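Side-chain contacts in L-serine ammonia-lyase (PDB 5C3U), which belongs to the pyridoxal-phosphate-dependent enzymes and carries pyridoxal-5'-phosphate, covalently attached to a lysine, in a pocket between its two sheet-based halves: residues A[49-52]-A[53-56]; A[78-81]-A[82-85]. All coordinates share one frame; numbering follows the deposited sequence.

Interaction 1: A[49-52]-A[53-56]. With PLP (pyridoxal-5'-phosphate), chain B.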
loop_
_atom_site.group_PDB
_atom_site.type_symbol
_atom_site.label_atom_id
_atom_site.label_comp_id
_atom_site.label_asym_id
_atom_site.label_seq_id
_atom_site.Cartn_x
_atom_site.Cartn_y
_atom_site.Cartn_z
ATOM N N GLY A 49 -11.003 -1.865 1.733
ATOM C CA GLY A 49 -10.162 -2.829 2.452
ATOM C C GLY A 49 -8.672 -2.546 2.476
ATOM O O GLY A 49 -7.883 -3.380 2.964
ATOM N N SER A 50 -8.279 -1.388 1.954
ATOM C CA SER A 50 -6.849 -1.026 1.942
ATOM C C SER A 50 -6.586 0.459 1.943
ATOM O O SER A 50 -7.500 1.270 1.736
ATOM C CB SER A 50 -6.159 -1.679 0.744
ATOM O OG SER A 50 -6.274 -0.853 -0.405
ATOM N N VAL A 51 -5.310 0.809 2.143
ATOM C CA VAL A 51 -4.812 2.190 2.090
ATOM C C VAL A 51 -5.110 2.896 0.740
ATOM O O VAL A 51 -5.163 4.121 0.702
ATOM C CB VAL A 51 -3.277 2.243 2.400
ATOM C CG1 VAL A 51 -2.445 1.650 1.252
ATOM C CG2 VAL A 51 -2.825 3.653 2.757
ATOM N N LYS A 52 -5.320 2.124 -0.334
ATOM C CA LYS A 52 -5.630 2.700 -1.648
ATOM C C LYS A 52 -6.794 3.654 -1.594
ATOM O O LYS A 52 -6.852 4.615 -2.372
ATOM C CB LYS A 52 -5.875 1.635 -2.738
ATOM C CG LYS A 52 -4.644 0.797 -3.085
ATOM C CD LYS A 52 -3.603 1.722 -3.726
ATOM C CE LYS A 52 -2.552 0.936 -4.477
ATOM N NZ LYS A 52 -1.984 -0.124 -3.600
ATOM N N MET A 53 -7.734 3.410 -0.677
ATOM C CA MET A 53 -8.856 4.327 -0.512
ATOM C C MET A 53 -8.415 5.798 -0.324
ATOM O O MET A 53 -9.098 6.715 -0.802
ATOM C CB MET A 53 -9.732 3.847 0.644
ATOM C CG MET A 53 -11.225 4.065 0.506
ATOM S SD MET A 53 -11.962 3.585 -1.074
ATOM C CE MET A 53 -12.095 5.262 -1.516
ATOM N N ARG A 54 -7.267 6.042 0.320
ATOM C CA ARG A 54 -6.789 7.427 0.505
ATOM C C ARG A 54 -6.343 8.027 -0.829
ATOM O O ARG A 54 -6.902 9.042 -1.285
ATOM C CB ARG A 54 -5.626 7.509 1.512
ATOM C CG ARG A 54 -6.003 7.079 2.924
ATOM C CD ARG A 54 -4.826 7.232 3.871
ATOM N NE ARG A 54 -5.172 6.730 5.196
ATOM C CZ ARG A 54 -5.676 7.471 6.177
ATOM N NH1 ARG A 54 -5.955 6.886 7.335
ATOM N NH2 ARG A 54 -5.890 8.784 6.015
ATOM N N GLY A 55 -5.307 7.431 -1.430
ATOM C CA GLY A 55 -4.749 7.945 -2.685
ATOM C C GLY A 55 -5.741 7.894 -3.823
ATOM O O GLY A 55 -5.954 8.897 -4.535
ATOM N N ILE A 56 -6.347 6.712 -4.012
ATOM C CA ILE A 56 -7.246 6.487 -5.150
ATOM C C ILE A 56 -8.534 7.281 -4.972
ATOM O O ILE A 56 -9.039 7.866 -5.938
ATOM C CB ILE A 56 -7.496 4.984 -5.412
ATOM C CG1 ILE A 56 -6.161 4.254 -5.612
ATOM C CG2 ILE A 56 -8.468 4.768 -6.576
ATOM C CD1 ILE A 56 -5.312 4.804 -6.744
HETATM N N1 PLP B . 0.290 -2.387 0.513
HETATM C C2 PLP B . -0.919 -2.571 -0.046
HETATM C C2A PLP B . -1.890 -3.605 0.472
HETATM C C3 PLP B . -1.299 -1.753 -1.200
HETATM O O3 PLP B . -2.526 -1.913 -1.788
HETATM C C4 PLP B . -0.321 -0.742 -1.658
HETATM C C4A PLP B . -0.663 0.131 -2.792
HETATM C C5 PLP B . 0.988 -0.627 -0.966
HETATM C C6 PLP B . 1.214 -1.482 0.117
HETATM C C5A PLP B . 2.054 0.386 -1.391
HETATM O O4P PLP B . 1.826 0.740 -2.749
HETATM P P PLP B . 2.553 1.902 -3.614
HETATM O O1P PLP B . 1.818 3.177 -3.389
HETATM O O2P PLP B . 4.044 1.946 -3.237
HETATM O O3P PLP B . 2.353 1.317 -4.968
#
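K52 and I56 sit one turn apart at the start of helix 52-67, and their side chains lie alongside each other, pointing the same way. The nonpolar contact is modest. K52 CB lies 3.9 Å from I56 CG1, and K52 CD passes nearby. The CB of I56 also rests on the carbonyl oxygen of K52. V51 CG2 brushes R54 CD at 4.2 Å.

The backbone bonds show the helix starting. M53 N donates to S50 O and R54 N to V51 O; both bonds span three residues, as in a turn leading into a helix. The next bond, I56 N to K52 O at 2.7 Å, spans four residues, as in an alpha-helix. Ahead of it, S50 OG accepts from K52 N at 3.1 Å, a capping bond. OG reaches that N-H because it stands between the backbone N and the carbonyl carbon (chi1 87°). The buried guanidinium of R54 turns elsewhere, to salt bridges with E43 and E162.

The covalent contact dominates the polar end of K52. NZ is bonded to C4A of pyridoxal-5'-phosphate, 1.6 Å apart. The lysine chain bends at chi2 and again at chi4 (-52°), which carries NZ to C4A. From there NZ makes a weak hydrogen bond to O3 of the cofactor, 2.6 Å long. Its N-H...O angle of 119° is far from straight. The weak bond closes a small ring with the covalent link and would probably limit rotation about it. The cofactor is also hydrogen-bonded by the backbone N atoms of G180, G181 and G182.

The covalent NZ-C4A link at the start of a helix is consistent with the internal aldimine of this family.

Interaction 2: A[78-81]-A[82-85]. With PLP (pyridoxal-5'-phosphate), chain B.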
loop_
_atom_site.group_PDB
_atom_site.type_symbol
_atom_site.label_atom_id
_atom_site.label_comp_id
_atom_site.label_asym_id
_atom_site.label_seq_id
_atom_site.Cartn_x
_atom_site.Cartn_y
_atom_site.Cartn_z
ATOM N N GLY A 78 -3.770 -3.448 -10.359
ATOM C CA GLY A 78 -3.530 -4.151 -9.091
ATOM C C GLY A 78 -4.799 -4.402 -8.300
ATOM O O GLY A 78 -5.790 -3.688 -8.475
ATOM N N PRO A 79 -4.756 -5.371 -7.373
ATOM C CA PRO A 79 -6.041 -5.790 -6.778
ATOM C C PRO A 79 -6.671 -4.698 -5.912
ATOM O O PRO A 79 -7.900 -4.485 -5.957
ATOM C CB PRO A 79 -5.657 -7.007 -5.928
ATOM C CG PRO A 79 -4.176 -6.911 -5.736
ATOM C CD PRO A 79 -3.650 -6.268 -6.984
ATOM N N ASN A 80 -5.862 -4.011 -5.119
ATOM C CA ASN A 80 -6.470 -3.031 -4.226
ATOM C C ASN A 80 -6.835 -1.749 -4.930
ATOM O O ASN A 80 -7.765 -1.057 -4.503
ATOM C CB ASN A 80 -5.606 -2.826 -3.010
ATOM C CG ASN A 80 -5.390 -4.138 -2.284
ATOM O OD1 ASN A 80 -6.377 -4.827 -1.954
ATOM N ND2 ASN A 80 -4.136 -4.528 -2.085
ATOM N N THR A 81 -6.111 -1.443 -6.005
ATOM C CA THR A 81 -6.464 -0.281 -6.818
ATOM C C THR A 81 -7.825 -0.493 -7.475
ATOM O O THR A 81 -8.691 0.383 -7.383
ATOM C CB THR A 81 -5.394 0.014 -7.864
ATOM O OG1 THR A 81 -4.130 -0.011 -7.194
ATOM C CG2 THR A 81 -5.622 1.413 -8.489
ATOM N N VAL A 82 -8.038 -1.661 -8.088
ATOM C CA VAL A 82 -9.300 -1.870 -8.797
ATOM C C VAL A 82 -10.442 -1.878 -7.808
ATOM O O VAL A 82 -11.500 -1.346 -8.106
ATOM C CB VAL A 82 -9.343 -3.095 -9.760
ATOM C CG1 VAL A 82 -8.271 -2.931 -10.845
ATOM C CG2 VAL A 82 -9.211 -4.446 -9.034
ATOM N N LEU A 83 -10.215 -2.419 -6.613
ATOM C CA LEU A 83 -11.300 -2.422 -5.604
ATOM C C LEU A 83 -11.676 -0.992 -5.163
ATOM O O LEU A 83 -12.862 -0.684 -4.948
ATOM C CB LEU A 83 -10.919 -3.295 -4.405
ATOM C CG LEU A 83 -10.951 -4.789 -4.738
ATOM C CD1 LEU A 83 -10.168 -5.575 -3.688
ATOM C CD2 LEU A 83 -12.405 -5.256 -4.767
ATOM N N ALA A 84 -10.664 -0.136 -4.996
ATOM C CA ALA A 84 -10.861 1.243 -4.586
ATOM C C ALA A 84 -11.583 2.004 -5.688
ATOM O O ALA A 84 -12.520 2.757 -5.407
ATOM C CB ALA A 84 -9.526 1.923 -4.262
ATOM N N VAL A 85 -11.173 1.784 -6.932
ATOM C CA VAL A 85 -11.818 2.457 -8.076
ATOM C C VAL A 85 -13.297 2.023 -8.145
ATOM O O VAL A 85 -14.193 2.868 -8.313
ATOM C CB VAL A 85 -11.083 2.165 -9.386
ATOM C CG1 VAL A 85 -11.870 2.672 -10.600
ATOM C CG2 VAL A 85 -9.708 2.841 -9.350
HETATM N N1 PLP B . 0.290 -2.387 0.513
HETATM C C2 PLP B . -0.919 -2.571 -0.046
HETATM C C2A PLP B . -1.890 -3.605 0.472
HETATM C C3 PLP B . -1.299 -1.753 -1.200
HETATM O O3 PLP B . -2.526 -1.913 -1.788
HETATM C C4 PLP B . -0.321 -0.742 -1.658
HETATM C C4A PLP B . -0.663 0.131 -2.792
HETATM C C5 PLP B . 0.988 -0.627 -0.966
HETATM C C6 PLP B . 1.214 -1.482 0.117
HETATM C C5A PLP B . 2.054 0.386 -1.391
HETATM O O4P PLP B . 1.826 0.740 -2.749
HETATM P P PLP B . 2.553 1.902 -3.614
HETATM O O1P PLP B . 1.818 3.177 -3.389
HETATM O O2P PLP B . 4.044 1.946 -3.237
HETATM O O3P PLP B . 2.353 1.317 -4.968
#
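G78 O takes the N-H of V82 at 3.1 Å, opening the run of four-residue bonds in helix 79-92. G78 is the N-cap residue, and its positive phi suits glycine. The methyls of V82 fold back over this turn. CG1 lies 3.5 Å from G78 O, while CG2 lies 3.3 Å from the carbonyl oxygen of P79.

P79 O accepts from L83 N. The leucine side chain covers the same oxygen, with CG 3.3 Å and CD1 3.4 Å from P79 O. Beyond it, L83 packs on helix 106-114.

N80 has two roles. Its backbone O accepts from A84 N, and its side chain turns away from the helix to the cofactor. CG is anti to the carbonyl carbon (chi1 -58°), and this brings ND2 to O3 of pyridoxal-5'-phosphate. The hydrogen bond is 3.1 Å long and bent, with an N-H...O angle of 137°. ND2 also donates to E279, and OD1 accepts from S315 N. These three partners should hold the amide's rotation.

T81 O gives the last bond between the two segments, accepting from V85 N at 2.9 Å. V85 CG2 leans over that oxygen. The hydroxyl of T81 is hydrogen-bonded to S77 O.

The chemistry splits by direction. The backbone carbonyls accept N-H groups four residues on and are covered by aliphatic side chains, while a buried amide presents an N-H to O3. That donor would probably stabilise negative charge on the phenolic oxygen and help orient the pyridine ring.

In the fold
Going from the N terminus, interaction 1 comes first, where the loop after strand 37-42 turns into helix 52-67. Interaction 2 follows beyond strand 72-75, at the start of helix 79-92. Each is local within a continuous run, so neither encloses a long loop. They lie in series and do not nest or cross. Their centres are 8 Å apart, and they touch: K52 CE packs on T81 OG1 at 3.3 Å, and I56 CG2 on V85 CG2. Thus the N-terminal ends of two helices meet beside one cofactor. Segment 78-85 belongs to the beta-alpha-beta unit formed with strands 72-75 and 95-100; residues 49-56 lie against that unit, and both contacts touch the cofactor.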